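Local coordinates for protein BfpC (Escherichia coli, PDB 3VHJ) that takes part in type IV pilus biogenesis as a membrane protein, represented here by its N-terminal cytoplasmic domain, at residues L20-S25 and Q71-S76. The protein carries 1 engineered substitution. Numbering follows the deposited sequence.
Sequences LLWGSS and QVTLLS
Segments 20-25 and 71-76 of BfpC are joined through side chains alone, an example of how two secondary-structure elements can meet without sharing backbone bonds: no hydrogen bond crosses between them, and even at L20 and T73 the CA atoms stay 8.0 Å apart. W22 reaches across to the second segment. Its CG lies beside the backbone N, anti to the carbonyl carbon (chi1 -66°), and chi2 of 84° sets the ring plane nearly perpendicular to the plane through CA, CB and CG, so the six-membered ring leads toward the other segment. There the ring crosses L75 obliquely, CZ2 coming within 3.6 Å of L75 CB, while T73 OG1 sits at the ring edge, near its plane, 3.9 Å from CH2. L20 meets the other branch of the same threonine roughly at a right angle; its CD1 is pressed to 3.3 Å from T73 CG2, tighter than ordinary van der Waals contact. T73 also shapes the turn into the helix, for its carbonyl O accepts S76 OG at 2.7 Å on an in-plane lone pair, reinforced by a weak bond from S76 N. The indole N-H, NE1, is bonded to D110 OD2, which also receives L20 N, so one carboxylate oxygen holds both the indole N-H and the backbone N-H of L20. An alanine at W22 would probably cost the packing against L75 and T73 and leave D110 OD2 without the indole donor. The contact lies near the centre of the domain, where edge strand 21-23, paired with strand 55-60, faces the junction of strand 72-73 and helix 74-77, and V107 of strand 107-113 touches both W22 and L75.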
ATOM      1  N   LEU A  20       4.826  -0.234   2.680  1.00 15.86           N
ATOM      2  CA  LEU A  20       5.738  -1.281   2.239  1.00 16.47           C
ATOM      3  C   LEU A  20       6.328  -0.863   0.898  1.00 16.28           C
ATOM      4  O   LEU A  20       5.797   0.021   0.230  1.00 17.03           O
ATOM      5  CB  LEU A  20       4.983  -2.599   2.064  1.00 17.23           C
ATOM      6  CG  LEU A  20       4.391  -3.211   3.335  1.00 19.32           C
ATOM      7  CD1 LEU A  20       3.187  -4.045   2.976  1.00 23.36           C
ATOM      8  CD2 LEU A  20       5.443  -4.049   4.036  1.00 20.46           C
ATOM      9  N   LEU A  21       7.438  -1.481   0.515  1.00 14.96           N
ATOM     10  CA  LEU A  21       8.057  -1.188  -0.770  1.00 16.44           C
ATOM     11  C   LEU A  21       7.511  -2.228  -1.735  1.00 17.43           C
ATOM     12  O   LEU A  21       7.826  -3.406  -1.611  1.00 17.64           O
ATOM     13  CB  LEU A  21       9.576  -1.331  -0.687  1.00 18.71           C
ATOM     14  CG  LEU A  21      10.362  -1.128  -1.989  1.00 20.07           C
ATOM     15  CD1 LEU A  21      10.146   0.285  -2.512  1.00 24.65           C
ATOM     16  CD2 LEU A  21      11.841  -1.372  -1.728  1.00 23.31           C
ATOM     17  N   TRP A  22       6.698  -1.790  -2.691  1.00 17.91           N
ATOM     18  CA  TRP A  22       6.098  -2.698  -3.652  1.00 18.28           C
ATOM     19  C   TRP A  22       6.817  -2.712  -4.983  1.00 19.99           C
ATOM     20  O   TRP A  22       7.309  -1.688  -5.451  1.00 21.29           O
ATOM     21  CB  TRP A  22       4.631  -2.335  -3.895  1.00 16.54           C
ATOM     22  CG  TRP A  22       3.753  -2.530  -2.700  1.00 16.64           C
ATOM     23  CD1 TRP A  22       3.560  -1.655  -1.667  1.00 16.32           C
ATOM     24  CD2 TRP A  22       2.965  -3.681  -2.404  1.00 17.14           C
ATOM     25  NE1 TRP A  22       2.697  -2.194  -0.745  1.00 13.86           N
ATOM     26  CE2 TRP A  22       2.315  -3.439  -1.174  1.00 16.72           C
ATOM     27  CE3 TRP A  22       2.742  -4.900  -3.062  1.00 16.59           C
ATOM     28  CZ2 TRP A  22       1.457  -4.372  -0.584  1.00 15.31           C
ATOM     29  CZ3 TRP A  22       1.892  -5.828  -2.476  1.00 17.07           C
ATOM     30  CH2 TRP A  22       1.258  -5.558  -1.248  1.00 18.51           C
ATOM     31  N   GLY A  23       6.848  -3.885  -5.601  1.00 20.39           N
ATOM     32  CA  GLY A  23       7.494  -4.015  -6.888  1.00 21.80           C
ATOM     33  C   GLY A  23       7.024  -5.249  -7.629  1.00 20.74           C
ATOM     34  O   GLY A  23       6.344  -6.115  -7.077  1.00 19.40           O
ATOM     35  N   SER A  24       7.372  -5.303  -8.905  1.00 22.94           N
ATOM     36  CA  SER A  24       7.034  -6.435  -9.750  1.00 23.00           C
ATOM     37  C   SER A  24       8.199  -6.589 -10.714  1.00 24.29           C
ATOM     38  O   SER A  24       8.931  -5.634 -10.977  1.00 25.42           O
ATOM     39  CB  SER A  24       5.722  -6.189 -10.505  1.00 21.65           C
ATOM     40  OG  SER A  24       5.756  -4.980 -11.242  1.00 22.93           O
ATOM     41  N   SER A  25       8.392  -7.797 -11.217  1.00 25.46           N
ATOM     42  CA  SER A  25       9.490  -8.042 -12.138  1.00 26.88           C
ATOM     43  C   SER A  25       9.158  -7.486 -13.508  1.00 28.86           C
ATOM     44  O   SER A  25       7.995  -7.264 -13.834  1.00 29.78           O
ATOM     45  CB  SER A  25       9.748  -9.535 -12.267  1.00 24.64           C
ATOM     46  OG  SER A  25       8.666 -10.157 -12.923  1.00 23.87           O
ATOM     47  N   GLN A  71       2.023  -9.820   9.890  1.00 19.30           N
ATOM     48  CA  GLN A  71       1.110  -8.698   9.685  1.00 19.50           C
ATOM     49  C   GLN A  71       0.510  -8.768   8.294  1.00 17.86           C
ATOM     50  O   GLN A  71       1.207  -9.061   7.321  1.00 17.98           O
ATOM     51  CB  GLN A  71       1.835  -7.356   9.835  1.00 17.31           C
ATOM     52  CG  GLN A  71       2.398  -7.101  11.212  1.00 18.10           C
ATOM     53  CD  GLN A  71       3.316  -5.898  11.237  1.00 18.53           C
ATOM     54  OE1 GLN A  71       3.854  -5.496  10.206  1.00 17.45           O
ATOM     55  NE2 GLN A  71       3.518  -5.329  12.418  1.00 17.23           N
ATOM     56  N   VAL A  72      -0.791  -8.514   8.204  1.00 17.47           N
ATOM     57  CA  VAL A  72      -1.474  -8.509   6.917  1.00 18.28           C
ATOM     58  C   VAL A  72      -1.190  -7.162   6.268  1.00 17.86           C
ATOM     59  O   VAL A  72      -1.365  -6.120   6.904  1.00 17.32           O
ATOM     60  CB  VAL A  72      -3.004  -8.640   7.084  1.00 20.41           C
ATOM     61  CG1 VAL A  72      -3.682  -8.603   5.717  1.00 19.81           C
ATOM     62  CG2 VAL A  72      -3.339  -9.929   7.830  1.00 22.68           C
ATOM     63  N   THR A  73      -0.745  -7.172   5.015  1.00 17.47           N
ATOM     64  CA  THR A  73      -0.469  -5.920   4.325  1.00 18.22           C
ATOM     65  C   THR A  73      -1.807  -5.355   3.854  1.00 19.17           C
ATOM     66  O   THR A  73      -2.645  -6.073   3.289  1.00 18.65           O
ATOM     67  CB  THR A  73       0.472  -6.122   3.121  1.00 19.98           C
ATOM     68  OG1 THR A  73      -0.208  -6.839   2.086  1.00 20.03           O
ATOM     69  CG2 THR A  73       1.714  -6.909   3.550  1.00 19.08           C
ATOM     70  N   LEU A  74      -2.009  -4.070   4.110  1.00 16.89           N
ATOM     71  CA  LEU A  74      -3.249  -3.407   3.745  1.00 18.42           C
ATOM     72  C   LEU A  74      -3.583  -3.521   2.264  1.00 19.07           C
ATOM     73  O   LEU A  74      -4.682  -3.937   1.903  1.00 18.39           O
ATOM     74  CB  LEU A  74      -3.193  -1.927   4.135  1.00 17.29           C
ATOM     75  CG  LEU A  74      -4.421  -1.120   3.702  1.00 17.69           C
ATOM     76  CD1 LEU A  74      -5.659  -1.679   4.392  1.00 18.03           C
ATOM     77  CD2 LEU A  74      -4.227   0.348   4.038  1.00 17.01           C
ATOM     78  N   LEU A  75      -2.635  -3.162   1.406  1.00 18.66           N
ATOM     79  CA  LEU A  75      -2.896  -3.204  -0.024  1.00 18.23           C
ATOM     80  C   LEU A  75      -3.311  -4.569  -0.551  1.00 19.20           C
ATOM     81  O   LEU A  75      -4.085  -4.649  -1.503  1.00 19.68           O
ATOM     82  CB  LEU A  75      -1.692  -2.664  -0.803  1.00 17.29           C
ATOM     83  CG  LEU A  75      -1.704  -1.142  -1.035  1.00 18.00           C
ATOM     84  CD1 LEU A  75      -2.823  -0.786  -2.022  1.00 16.46           C
ATOM     85  CD2 LEU A  75      -1.915  -0.402   0.289  1.00 17.30           C
ATOM     86  N   SER A  76      -2.817  -5.642   0.056  1.00 19.56           N
ATOM     87  CA  SER A  76      -3.194  -6.980  -0.401  1.00 21.00           C
ATOM     88  C   SER A  76      -4.635  -7.285  -0.005  1.00 22.57           C
ATOM     89  O   SER A  76      -5.316  -8.077  -0.662  1.00 24.84           O
ATOM     90  CB  SER A  76      -2.284  -8.047   0.208  1.00 17.17           C
ATOM     91  OG  SER A  76      -2.550  -8.234   1.591  1.00 19.47           O
TER